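Local coordinates for protein-S-isoprenylcysteine O-methyltransferase (Tribolium castaneum, PDB 5V7P), which catalyses transfer of a methyl group from S-adenosyl-L-methionine to the carboxylate of C-terminal isoprenylated cysteines on proteins, working within the endoplasmic reticulum membrane, at residues E245-E250 and P274-Y279; W206-S211 and Q260-Y265. One frame throughout, in Å; residues are numbered along the deposited sequence.

Contact 1 (E245-E250 and P274-Y279); sequences ERIYIE and PFIEGY. With SAH (S-adenosyl-L-homocysteine), chain C; D10 (decane), chain G.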
ATOM      1  N   GLU A 245     -13.550  -3.345  -2.027  1.00 23.35           N
ATOM      2  CA  GLU A 245     -13.124  -4.380  -2.962  1.00 26.06           C
ATOM      3  C   GLU A 245     -12.121  -5.323  -2.311  1.00 22.58           C
ATOM      4  O   GLU A 245     -12.270  -6.549  -2.374  1.00 19.93           O
ATOM      5  CB  GLU A 245     -12.519  -3.744  -4.215  1.00 27.45           C
ATOM      6  CG  GLU A 245     -13.531  -3.120  -5.160  1.00 44.56           C
ATOM      7  CD  GLU A 245     -12.898  -2.643  -6.456  1.00 47.04           C
ATOM      8  OE1 GLU A 245     -13.057  -1.450  -6.792  1.00 65.25           O
ATOM      9  OE2 GLU A 245     -12.232  -3.457  -7.131  1.00 33.54           O
ATOM     10  N   ARG A 246     -11.090  -4.764  -1.676  1.00 26.73           N
ATOM     11  CA  ARG A 246     -10.039  -5.590  -1.089  1.00 26.54           C
ATOM     12  C   ARG A 246     -10.605  -6.524  -0.026  1.00 25.25           C
ATOM     13  O   ARG A 246     -10.316  -7.726  -0.022  1.00 27.23           O
ATOM     14  CB  ARG A 246      -8.947  -4.696  -0.500  1.00 18.94           C
ATOM     15  CG  ARG A 246      -7.698  -5.441  -0.066  1.00 23.80           C
ATOM     16  CD  ARG A 246      -6.669  -4.488   0.514  1.00 19.78           C
ATOM     17  NE  ARG A 246      -5.431  -5.167   0.886  1.00 19.81           N
ATOM     18  CZ  ARG A 246      -4.352  -5.274   0.115  1.00 22.60           C
ATOM     19  NH1 ARG A 246      -4.327  -4.747  -1.101  1.00 24.18           N
ATOM     20  NH2 ARG A 246      -3.285  -5.917   0.569  1.00 24.46           N
ATOM     21  N   ILE A 247     -11.420  -5.987   0.886  1.00 22.14           N
ATOM     22  CA  ILE A 247     -11.981  -6.805   1.959  1.00 20.70           C
ATOM     23  C   ILE A 247     -12.858  -7.910   1.388  1.00 28.22           C
ATOM     24  O   ILE A 247     -12.845  -9.047   1.876  1.00 21.80           O
ATOM     25  CB  ILE A 247     -12.758  -5.919   2.952  1.00 15.24           C
ATOM     26  CG1 ILE A 247     -11.773  -5.149   3.838  1.00 22.89           C
ATOM     27  CG2 ILE A 247     -13.716  -6.753   3.813  1.00 25.93           C
ATOM     28  CD1 ILE A 247     -12.413  -4.097   4.719  1.00 28.82           C
ATOM     29  N   TYR A 248     -13.636  -7.596   0.351  1.00 22.35           N
ATOM     30  CA  TYR A 248     -14.583  -8.564  -0.192  1.00 23.63           C
ATOM     31  C   TYR A 248     -13.864  -9.812  -0.687  1.00 27.60           C
ATOM     32  O   TYR A 248     -14.207 -10.936  -0.301  1.00 24.80           O
ATOM     33  CB  TYR A 248     -15.393  -7.922  -1.317  1.00 20.94           C
ATOM     34  CG  TYR A 248     -16.565  -8.754  -1.782  1.00 28.46           C
ATOM     35  CD1 TYR A 248     -17.734  -8.819  -1.036  1.00 31.24           C
ATOM     36  CD2 TYR A 248     -16.507  -9.468  -2.973  1.00 40.67           C
ATOM     37  CE1 TYR A 248     -18.811  -9.575  -1.458  1.00 38.38           C
ATOM     38  CE2 TYR A 248     -17.580 -10.227  -3.404  1.00 38.60           C
ATOM     39  CZ  TYR A 248     -18.729 -10.276  -2.642  1.00 33.76           C
ATOM     40  OH  TYR A 248     -19.800 -11.029  -3.063  1.00 49.63           O
ATOM     41  N   ILE A 249     -12.859  -9.633  -1.547  1.00 24.75           N
ATOM     42  CA  ILE A 249     -12.087 -10.775  -2.027  1.00 22.27           C
ATOM     43  C   ILE A 249     -11.298 -11.403  -0.887  1.00 32.50           C
ATOM     44  O   ILE A 249     -11.108 -12.625  -0.852  1.00 25.64           O
ATOM     45  CB  ILE A 249     -11.159 -10.342  -3.179  1.00 19.48           C
ATOM     46  CG1 ILE A 249     -10.406 -11.543  -3.763  1.00 34.77           C
ATOM     47  CG2 ILE A 249     -10.168  -9.282  -2.719  1.00 33.22           C
ATOM     48  CD1 ILE A 249     -11.288 -12.517  -4.514  1.00 39.85           C
ATOM     49  N   GLU A 250     -10.830 -10.586   0.060  1.00 27.80           N
ATOM     50  CA  GLU A 250      -9.974 -11.095   1.127  1.00 20.90           C
ATOM     51  C   GLU A 250     -10.738 -12.038   2.046  1.00 28.07           C
ATOM     52  O   GLU A 250     -10.205 -13.074   2.461  1.00 19.47           O
ATOM     53  CB  GLU A 250      -9.386  -9.924   1.913  1.00 25.13           C
ATOM     54  CG  GLU A 250      -8.528 -10.326   3.100  1.00 27.42           C
ATOM     55  CD  GLU A 250      -7.707  -9.168   3.639  1.00 32.03           C
ATOM     56  OE1 GLU A 250      -7.399  -8.243   2.859  1.00 28.05           O
ATOM     57  OE2 GLU A 250      -7.374  -9.177   4.842  1.00 26.22           O
ATOM     58  N   PRO A 274     -17.176   1.961   8.141  1.00 18.74           N
ATOM     59  CA  PRO A 274     -18.628   2.083   7.956  1.00 26.57           C
ATOM     60  C   PRO A 274     -19.065   1.696   6.550  1.00 36.99           C
ATOM     61  O   PRO A 274     -18.401   2.010   5.560  1.00 23.13           O
ATOM     62  CB  PRO A 274     -18.898   3.567   8.235  1.00 39.62           C
ATOM     63  CG  PRO A 274     -17.749   4.018   9.058  1.00 37.71           C
ATOM     64  CD  PRO A 274     -16.572   3.232   8.577  1.00 20.80           C
ATOM     65  N   PHE A 275     -20.206   1.006   6.478  1.00 39.40           N
ATOM     66  CA  PHE A 275     -20.884   0.641   5.237  1.00 30.13           C
ATOM     67  C   PHE A 275     -20.142  -0.417   4.430  1.00 29.98           C
ATOM     68  O   PHE A 275     -20.473  -0.629   3.256  1.00 32.52           O
ATOM     69  CB  PHE A 275     -21.136   1.867   4.350  1.00 28.02           C
ATOM     70  CG  PHE A 275     -21.978   2.920   5.006  1.00 38.97           C
ATOM     71  CD1 PHE A 275     -23.358   2.877   4.914  1.00 37.96           C
ATOM     72  CD2 PHE A 275     -21.391   3.951   5.717  1.00 36.48           C
ATOM     73  CE1 PHE A 275     -24.137   3.843   5.518  1.00 38.08           C
ATOM     74  CE2 PHE A 275     -22.163   4.920   6.325  1.00 47.52           C
ATOM     75  CZ  PHE A 275     -23.539   4.866   6.225  1.00 43.28           C
ATOM     76  N   ILE A 276     -19.149  -1.084   5.014  1.00 29.15           N
ATOM     77  CA  ILE A 276     -18.476  -2.215   4.381  1.00 32.11           C
ATOM     78  C   ILE A 276     -18.820  -3.467   5.173  1.00 33.74           C
ATOM     79  O   ILE A 276     -18.438  -3.596   6.343  1.00 24.93           O
ATOM     80  CB  ILE A 276     -16.957  -2.004   4.306  1.00 34.22           C
ATOM     81  CG1 ILE A 276     -16.643  -0.799   3.408  1.00 35.00           C
ATOM     82  CG2 ILE A 276     -16.264  -3.271   3.791  1.00 31.07           C
ATOM     83  CD1 ILE A 276     -15.161  -0.533   3.174  1.00 28.46           C
ATOM     84  N   GLU A 277     -19.533  -4.390   4.533  1.00 35.54           N
ATOM     85  CA  GLU A 277     -19.991  -5.598   5.208  1.00 41.53           C
ATOM     86  C   GLU A 277     -19.019  -6.760   5.065  1.00 35.09           C
ATOM     87  O   GLU A 277     -18.912  -7.582   5.983  1.00 41.06           O
ATOM     88  CB  GLU A 277     -21.359  -6.020   4.661  1.00 46.19           C
ATOM     89  CG  GLU A 277     -22.479  -5.024   4.924  1.00 61.20           C
ATOM     90  CD  GLU A 277     -22.628  -4.686   6.394  1.00 65.37           C
ATOM     91  OE1 GLU A 277     -22.624  -3.482   6.733  1.00 65.24           O
ATOM     92  OE2 GLU A 277     -22.740  -5.626   7.210  1.00 58.52           O
ATOM     93  N   GLY A 278     -18.309  -6.841   3.950  1.00 30.83           N
ATOM     94  CA  GLY A 278     -17.440  -7.963   3.676  1.00 34.83           C
ATOM     95  C   GLY A 278     -18.111  -9.005   2.805  1.00 31.48           C
ATOM     96  O   GLY A 278     -19.091  -8.745   2.103  1.00 31.68           O
ATOM     97  N   TYR A 279     -17.561 -10.219   2.860  1.00 35.12           N
ATOM     98  CA  TYR A 279     -18.108 -11.345   2.103  1.00 35.86           C
ATOM     99  C   TYR A 279     -19.190 -12.031   2.938  1.00 38.81           C
ATOM    100  O   TYR A 279     -19.043 -13.151   3.432  1.00 37.20           O
ATOM    101  CB  TYR A 279     -16.998 -12.310   1.708  1.00 33.94           C
ATOM    102  CG  TYR A 279     -17.363 -13.203   0.543  1.00 37.30           C
ATOM    103  CD1 TYR A 279     -17.268 -12.740  -0.762  1.00 39.57           C
ATOM    104  CD2 TYR A 279     -17.802 -14.504   0.748  1.00 37.48           C
ATOM    105  CE1 TYR A 279     -17.600 -13.545  -1.832  1.00 42.38           C
ATOM    106  CE2 TYR A 279     -18.137 -15.319  -0.316  1.00 37.75           C
ATOM    107  CZ  TYR A 279     -18.034 -14.835  -1.605  1.00 42.70           C
ATOM    108  OH  TYR A 279     -18.365 -15.639  -2.670  1.00 42.64           O
TER
HETATM  109  N   SAH C 301      -7.373  -7.461   6.817  1.00 23.78           N
HETATM  110  CA  SAH C 301      -6.533  -7.566   8.002  1.00 22.99           C
HETATM  111  CB  SAH C 301      -5.150  -8.089   7.630  1.00 24.15           C
HETATM  112  CG  SAH C 301      -4.479  -7.348   6.477  1.00 24.19           C
HETATM  113  SD  SAH C 301      -2.968  -8.196   5.943  1.00 21.82           S
HETATM  114  C   SAH C 301      -6.412  -6.218   8.707  1.00 28.54           C
HETATM  115  O   SAH C 301      -6.746  -5.174   8.145  1.00 18.10           O
HETATM  116  OXT SAH C 301      -5.976  -6.135   9.856  1.00 15.91           O
HETATM  117  C5' SAH C 301      -3.808  -9.263   4.737  1.00 20.06           C
HETATM  118  C4' SAH C 301      -3.659 -10.750   5.033  1.00 23.38           C
HETATM  119  O4' SAH C 301      -4.095 -11.030   6.348  1.00 27.18           O
HETATM  120  C3' SAH C 301      -4.517 -11.571   4.083  1.00 33.18           C
HETATM  121  O3' SAH C 301      -3.722 -12.475   3.351  1.00 27.33           O
HETATM  122  C2' SAH C 301      -5.513 -12.306   4.956  1.00 28.37           C
HETATM  123  O2' SAH C 301      -5.625 -13.659   4.576  1.00 23.51           O
HETATM  124  C1' SAH C 301      -4.961 -12.149   6.371  1.00 27.19           C
HETATM  125  N9  SAH C 301      -6.006 -11.950   7.396  1.00 22.96           N
HETATM  126  C8  SAH C 301      -7.060 -11.074   7.361  1.00 25.75           C
HETATM  127  N7  SAH C 301      -7.770 -11.198   8.504  1.00 22.18           N
HETATM  128  C5  SAH C 301      -7.181 -12.139   9.272  1.00 21.39           C
HETATM  129  C6  SAH C 301      -7.491 -12.652  10.522  1.00 20.50           C
HETATM  130  N6  SAH C 301      -8.550 -12.211  11.195  1.00 20.73           N
HETATM  131  N1  SAH C 301      -6.686 -13.629  11.061  1.00 18.50           N
HETATM  132  C2  SAH C 301      -5.588 -14.091  10.369  1.00 21.16           C
HETATM  133  N3  SAH C 301      -5.287 -13.576   9.128  1.00 15.84           N
HETATM  134  C4  SAH C 301      -6.072 -12.616   8.589  1.00 20.18           C
HETATM  135  C1  D10 G 305     -19.522  -4.897   9.130  1.00 30.15           C
HETATM  136  C2  D10 G 305     -19.845  -3.460   9.523  1.00 41.53           C
HETATM  137  C3  D10 G 305     -18.667  -2.880  10.301  1.00 42.05           C
HETATM  138  C4  D10 G 305     -18.795  -1.360  10.370  1.00 33.74           C
HETATM  139  C5  D10 G 305     -18.124  -0.867  11.649  1.00 38.39           C
HETATM  140  C6  D10 G 305     -17.982   0.652  11.605  1.00 36.90           C
HETATM  141  C7  D10 G 305     -17.944   1.195  13.032  1.00 43.61           C
HETATM  142  C8  D10 G 305     -17.069   2.446  13.084  1.00 45.01           C
HETATM  143  C9  D10 G 305     -15.640   2.049  13.440  1.00 44.91           C
HETATM  144  C10 D10 G 305     -14.663   3.024  12.787  1.00 22.81           C
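Tyr-248, on the helix, and Tyr-279, on the chain that runs back past it, bring their rings together obliquely, with planes at 55° and centroids 4.8 Å apart. Tyr-279 CD1 lies over one face of the Tyr-248 ring, offset toward the rim, and is 3.4 Å from Tyr-248 CZ. At the edge of the same ring, near its plane, Tyr-248 CD1 meets the carbonyl O of Gly-278. A chi1 of -170° sets CG of Tyr-248 anti to the backbone N, and the end of the ring comes nearer the passing chain. Both tyrosines are exposed, and a ring ending in a hydroxyl suits such a place.

Gly-278 comes close to the helix: its CA is 3.9 Å from Ile-247 CG2, and its backbone angles would jam any CB against the preceding carbonyl O, which by itself calls for glycine. Deeper in, branched aliphatic chains meet where Ile-247 CD1 touches Ile-276 CG2 at 4.0 Å.

Glu-250 points away from this seam to the cofactor product; the side chain, extended beyond CG, ends with OE2 accepting a hydrogen bond from the amino N of SAH at 2.6 Å, while OE1 is hydrogen-bonded to Tyr-212 OH. An alanine here would probably leave that amino group without its carboxylate mate and Tyr-212 OH without this partner. The arrangement is a C-terminal tail packed along a helix that also presents Glu-250 to the S-adenosylmethionine site of this methyltransferase.

Contact 2 (W206-S211 and Q260-Y265); sequences WFRHPS and QQYCDY. With SAH (S-adenosyl-L-homocysteine), chain C.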
ATOM      1  N   TRP A 206     -11.918  -6.110  18.164  1.00 27.66           N
ATOM      2  CA  TRP A 206     -12.702  -4.907  17.894  1.00 32.40           C
ATOM      3  C   TRP A 206     -13.187  -4.882  16.449  1.00 31.44           C
ATOM      4  O   TRP A 206     -14.373  -4.649  16.187  1.00 24.18           O
ATOM      5  CB  TRP A 206     -11.870  -3.654  18.180  1.00 32.33           C
ATOM      6  CG  TRP A 206     -11.244  -3.603  19.540  1.00 46.52           C
ATOM      7  CD1 TRP A 206     -11.540  -4.387  20.617  1.00 48.07           C
ATOM      8  CD2 TRP A 206     -10.202  -2.716  19.963  1.00 53.89           C
ATOM      9  NE1 TRP A 206     -10.747  -4.042  21.686  1.00 52.59           N
ATOM     10  CE2 TRP A 206      -9.917  -3.018  21.310  1.00 58.67           C
ATOM     11  CE3 TRP A 206      -9.481  -1.696  19.334  1.00 50.74           C
ATOM     12  CZ2 TRP A 206      -8.944  -2.335  22.038  1.00 60.68           C
ATOM     13  CZ3 TRP A 206      -8.516  -1.020  20.058  1.00 52.28           C
ATOM     14  CH2 TRP A 206      -8.256  -1.342  21.395  1.00 60.08           C
ATOM     15  N   PHE A 207     -12.277  -5.108  15.504  1.00 31.44           N
ATOM     16  CA  PHE A 207     -12.580  -5.063  14.083  1.00 25.55           C
ATOM     17  C   PHE A 207     -11.990  -6.287  13.401  1.00 22.18           C
ATOM     18  O   PHE A 207     -10.983  -6.843  13.849  1.00 23.19           O
ATOM     19  CB  PHE A 207     -12.011  -3.797  13.422  1.00 26.52           C
ATOM     20  CG  PHE A 207     -12.122  -2.563  14.269  1.00 26.74           C
ATOM     21  CD1 PHE A 207     -13.328  -1.894  14.391  1.00 28.13           C
ATOM     22  CD2 PHE A 207     -11.013  -2.060  14.929  1.00 26.60           C
ATOM     23  CE1 PHE A 207     -13.428  -0.753  15.163  1.00 26.83           C
ATOM     24  CE2 PHE A 207     -11.108  -0.920  15.705  1.00 29.84           C
ATOM     25  CZ  PHE A 207     -12.317  -0.266  15.820  1.00 27.27           C
ATOM     26  N   ARG A 208     -12.624  -6.703  12.304  1.00 17.25           N
ATOM     27  CA  ARG A 208     -12.090  -7.799  11.509  1.00 24.92           C
ATOM     28  C   ARG A 208     -10.896  -7.376  10.665  1.00 19.85           C
ATOM     29  O   ARG A 208     -10.086  -8.230  10.288  1.00 20.70           O
ATOM     30  CB  ARG A 208     -13.179  -8.377  10.601  1.00 26.24           C
ATOM     31  CG  ARG A 208     -14.401  -8.875  11.353  1.00 26.70           C
ATOM     32  CD  ARG A 208     -15.066 -10.035  10.633  1.00 24.70           C
ATOM     33  NE  ARG A 208     -15.563  -9.666   9.309  1.00 31.79           N
ATOM     34  CZ  ARG A 208     -16.778  -9.185   9.057  1.00 22.29           C
ATOM     35  NH1 ARG A 208     -17.650  -8.999  10.037  1.00 32.65           N
ATOM     36  NH2 ARG A 208     -17.126  -8.886   7.812  1.00 27.08           N
ATOM     37  N   HIS A 209     -10.761  -6.086  10.371  1.00 22.81           N
ATOM     38  CA  HIS A 209      -9.678  -5.572   9.533  1.00 26.26           C
ATOM     39  C   HIS A 209      -9.090  -4.318  10.169  1.00 21.11           C
ATOM     40  O   HIS A 209      -9.134  -3.228   9.590  1.00 16.18           O
ATOM     41  CB  HIS A 209     -10.188  -5.294   8.121  1.00 19.92           C
ATOM     42  CG  HIS A 209     -10.951  -6.438   7.527  1.00 20.48           C
ATOM     43  ND1 HIS A 209     -10.334  -7.561   7.020  1.00 18.31           N
ATOM     44  CD2 HIS A 209     -12.281  -6.638   7.373  1.00 22.36           C
ATOM     45  CE1 HIS A 209     -11.250  -8.400   6.574  1.00 24.41           C
ATOM     46  NE2 HIS A 209     -12.440  -7.864   6.777  1.00 21.19           N
ATOM     47  N   PRO A 210      -8.510  -4.444  11.366  1.00 19.58           N
ATOM     48  CA  PRO A 210      -8.021  -3.248  12.070  1.00 20.18           C
ATOM     49  C   PRO A 210      -6.906  -2.518  11.338  1.00 23.65           C
ATOM     50  O   PRO A 210      -6.775  -1.298  11.500  1.00 16.67           O
ATOM     51  CB  PRO A 210      -7.541  -3.808  13.418  1.00 20.44           C
ATOM     52  CG  PRO A 210      -7.241  -5.248  13.147  1.00 16.67           C
ATOM     53  CD  PRO A 210      -8.232  -5.683  12.112  1.00 17.79           C
ATOM     54  N   SER A 211      -6.092  -3.218  10.545  1.00 18.21           N
ATOM     55  CA  SER A 211      -5.037  -2.530   9.808  1.00 21.95           C
ATOM     56  C   SER A 211      -5.622  -1.666   8.697  1.00 16.35           C
ATOM     57  O   SER A 211      -5.107  -0.581   8.412  1.00 13.37           O
ATOM     58  CB  SER A 211      -4.034  -3.540   9.245  1.00 21.91           C
ATOM     59  OG  SER A 211      -4.398  -3.980   7.949  1.00 24.06           O
ATOM     60  N   GLN A 260     -16.167 -22.281   9.099  1.00 33.08           N
ATOM     61  CA  GLN A 260     -17.143 -21.757  10.049  1.00 35.52           C
ATOM     62  C   GLN A 260     -16.493 -20.877  11.107  1.00 31.46           C
ATOM     63  O   GLN A 260     -17.154 -19.991  11.659  1.00 31.74           O
ATOM     64  CB  GLN A 260     -17.897 -22.909  10.715  1.00 43.57           C
ATOM     65  CG  GLN A 260     -19.051 -22.470  11.612  1.00 46.90           C
ATOM     66  CD  GLN A 260     -20.198 -21.867  10.830  1.00 46.89           C
ATOM     67  OE1 GLN A 260     -20.473 -22.269   9.701  1.00 42.98           O
ATOM     68  NE2 GLN A 260     -20.872 -20.891  11.427  1.00 50.38           N
ATOM     69  N   GLN A 261     -15.213 -21.102  11.413  1.00 32.22           N
ATOM     70  CA  GLN A 261     -14.538 -20.253  12.389  1.00 36.22           C
ATOM     71  C   GLN A 261     -14.565 -18.793  11.958  1.00 31.06           C
ATOM     72  O   GLN A 261     -14.768 -17.898  12.787  1.00 31.89           O
ATOM     73  CB  GLN A 261     -13.099 -20.722  12.604  1.00 31.40           C
ATOM     74  CG  GLN A 261     -12.949 -21.800  13.671  1.00 34.57           C
ATOM     75  CD  GLN A 261     -13.472 -23.152  13.223  1.00 38.08           C
ATOM     76  OE1 GLN A 261     -14.546 -23.588  13.641  1.00 40.64           O
ATOM     77  NE2 GLN A 261     -12.708 -23.828  12.374  1.00 43.23           N
ATOM     78  N   TYR A 262     -14.369 -18.526  10.664  1.00 33.65           N
ATOM     79  CA  TYR A 262     -14.478 -17.153  10.187  1.00 35.96           C
ATOM     80  C   TYR A 262     -15.930 -16.723  10.043  1.00 36.09           C
ATOM     81  O   TYR A 262     -16.246 -15.547  10.255  1.00 35.63           O
ATOM     82  CB  TYR A 262     -13.756 -16.977   8.852  1.00 30.53           C
ATOM     83  CG  TYR A 262     -13.438 -15.528   8.571  1.00 32.74           C
ATOM     84  CD1 TYR A 262     -12.349 -14.912   9.171  1.00 23.38           C
ATOM     85  CD2 TYR A 262     -14.239 -14.765   7.731  1.00 27.03           C
ATOM     86  CE1 TYR A 262     -12.057 -13.589   8.937  1.00 22.69           C
ATOM     87  CE2 TYR A 262     -13.951 -13.434   7.489  1.00 32.89           C
ATOM     88  CZ  TYR A 262     -12.858 -12.852   8.097  1.00 25.14           C
ATOM     89  OH  TYR A 262     -12.556 -11.529   7.870  1.00 21.18           O
ATOM     90  N   CYS A 263     -16.822 -17.650   9.686  1.00 29.19           N
ATOM     91  CA  CYS A 263     -18.243 -17.322   9.643  1.00 32.06           C
ATOM     92  C   CYS A 263     -18.728 -16.857  11.011  1.00 28.75           C
ATOM     93  O   CYS A 263     -19.432 -15.848  11.123  1.00 34.55           O
ATOM     94  CB  CYS A 263     -19.045 -18.530   9.159  1.00 33.05           C
ATOM     95  SG  CYS A 263     -20.762 -18.154   8.732  1.00 61.83           S
ATOM     96  N   ASP A 264     -18.348 -17.577  12.072  1.00 28.95           N
ATOM     97  CA  ASP A 264     -18.690 -17.143  13.424  1.00 31.78           C
ATOM     98  C   ASP A 264     -18.040 -15.805  13.748  1.00 33.75           C
ATOM     99  O   ASP A 264     -18.621 -14.976  14.459  1.00 26.98           O
ATOM    100  CB  ASP A 264     -18.255 -18.197  14.444  1.00 43.84           C
ATOM    101  CG  ASP A 264     -18.921 -19.539  14.221  1.00 39.97           C
ATOM    102  OD1 ASP A 264     -20.029 -19.572  13.643  1.00 42.77           O
ATOM    103  OD2 ASP A 264     -18.335 -20.564  14.628  1.00 47.44           O
ATOM    104  N   TYR A 265     -16.824 -15.584  13.242  1.00 34.33           N
ATOM    105  CA  TYR A 265     -16.112 -14.336  13.488  1.00 30.19           C
ATOM    106  C   TYR A 265     -16.802 -13.156  12.814  1.00 32.89           C
ATOM    107  O   TYR A 265     -16.777 -12.039  13.344  1.00 30.70           O
ATOM    108  CB  TYR A 265     -14.670 -14.486  13.000  1.00 28.63           C
ATOM    109  CG  TYR A 265     -13.769 -13.294  13.224  1.00 31.77           C
ATOM    110  CD1 TYR A 265     -13.668 -12.689  14.469  1.00 26.49           C
ATOM    111  CD2 TYR A 265     -12.986 -12.798  12.190  1.00 29.76           C
ATOM    112  CE1 TYR A 265     -12.828 -11.608  14.670  1.00 27.18           C
ATOM    113  CE2 TYR A 265     -12.146 -11.723  12.382  1.00 21.93           C
ATOM    114  CZ  TYR A 265     -12.069 -11.132  13.619  1.00 18.89           C
ATOM    115  OH  TYR A 265     -11.227 -10.062  13.799  1.00 20.68           O
TER
HETATM  116  N   SAH C 301      -7.373  -7.461   6.817  1.00 23.78           N
HETATM  117  CA  SAH C 301      -6.533  -7.566   8.002  1.00 22.99           C
HETATM  118  CB  SAH C 301      -5.150  -8.089   7.630  1.00 24.15           C
HETATM  119  CG  SAH C 301      -4.479  -7.348   6.477  1.00 24.19           C
HETATM  120  SD  SAH C 301      -2.968  -8.196   5.943  1.00 21.82           S
HETATM  121  C   SAH C 301      -6.412  -6.218   8.707  1.00 28.54           C
HETATM  122  O   SAH C 301      -6.746  -5.174   8.145  1.00 18.10           O
HETATM  123  OXT SAH C 301      -5.976  -6.135   9.856  1.00 15.91           O
HETATM  124  C5' SAH C 301      -3.808  -9.263   4.737  1.00 20.06           C
HETATM  125  C4' SAH C 301      -3.659 -10.750   5.033  1.00 23.38           C
HETATM  126  O4' SAH C 301      -4.095 -11.030   6.348  1.00 27.18           O
HETATM  127  C3' SAH C 301      -4.517 -11.571   4.083  1.00 33.18           C
HETATM  128  O3' SAH C 301      -3.722 -12.475   3.351  1.00 27.33           O
HETATM  129  C2' SAH C 301      -5.513 -12.306   4.956  1.00 28.37           C
HETATM  130  O2' SAH C 301      -5.625 -13.659   4.576  1.00 23.51           O
HETATM  131  C1' SAH C 301      -4.961 -12.149   6.371  1.00 27.19           C
HETATM  132  N9  SAH C 301      -6.006 -11.950   7.396  1.00 22.96           N
HETATM  133  C8  SAH C 301      -7.060 -11.074   7.361  1.00 25.75           C
HETATM  134  N7  SAH C 301      -7.770 -11.198   8.504  1.00 22.18           N
HETATM  135  C5  SAH C 301      -7.181 -12.139   9.272  1.00 21.39           C
HETATM  136  C6  SAH C 301      -7.491 -12.652  10.522  1.00 20.50           C
HETATM  137  N6  SAH C 301      -8.550 -12.211  11.195  1.00 20.73           N
HETATM  138  N1  SAH C 301      -6.686 -13.629  11.061  1.00 18.50           N
HETATM  139  C2  SAH C 301      -5.588 -14.091  10.369  1.00 21.16           C
HETATM  140  N3  SAH C 301      -5.287 -13.576   9.128  1.00 15.84           N
HETATM  141  C4  SAH C 301      -6.072 -12.616   8.589  1.00 20.18           C
HETATM  142  O   HOH W   1     -10.249 -10.708   9.313  1.00 19.28           O
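The closest backbone approach, 7.9 Å between the CA atoms of Arg-208 and Tyr-265, sets a turn ending in the N-cap residue His-209 beside helix 260-268. Arg-208 and Tyr-265 slide past each other in opposite directions. The arginine's methylenes lie over one face of the tyrosine ring, with CD 4.1 Å from the centroid and 28° off the normal, a CH-pi contact; the guanidinium beyond is turned 73° from the ring plane. CG of the arginine is anti to the carbonyl carbon (chi1 -58°), and the chain bends at chi2 and chi3 as it passes over the ring. NE forms a salt bridge with Glu-251 OE2 and NH1 is hydrogen-bonded to Val-269 O. Tyr-265 OH reaches the backbone at Arg-208 CA, 3.3 Å away, and is hydrogen-bonded to Tyr-204 O.

Tyr-262 meets His-209 at about a right angle, its OH 3.6 Å from His-209 CE1. That hydroxyl also gives a hydrogen bond to a water, which donates to Arg-208 O at 2.7 Å and accepts from the adenine N6 of SAH at 2.9 Å. A tyrosine suits this place because its ring spans the gap and its hydroxyl finishes beside the water. His-209 ND1 accepts from the amino N of SAH, lying at the edge of the imidazole in its plane, whereas NE2 is bonded to Glu-251. Ser-211 grips the carboxylate, OG donating to O at 2.6 Å and N to OXT.

The chemistry is that of a buried, mixed contact: arginine methylenes lie over a tyrosine face, while one water and nearby polar groups tie the helix to the cofactor product.

Contact 2 is the buried one, whereas contact 1 is partly buried, isoleucines inside and tyrosines at the surface. Their segments alternate along the chain, and their centres lie 12 Å apart on the same side of its centre. They join directly: Glu-277 O of contact 1 probably accepts a hydrogen bond from Arg-208 NH2 of contact 2, and Ile-247 packs on His-209. Between its own segments contact 1 is van der Waals packing; hydrogen bonds from the tail to Trp-240 and Glu-251 of helix 231-258 add to it. Contact 2 joins the turn leading into helix 210-225 to helix 260-268 through CH-pi packing and water. Both reach SAH, whose amino group is shared between Glu-250 and His-209.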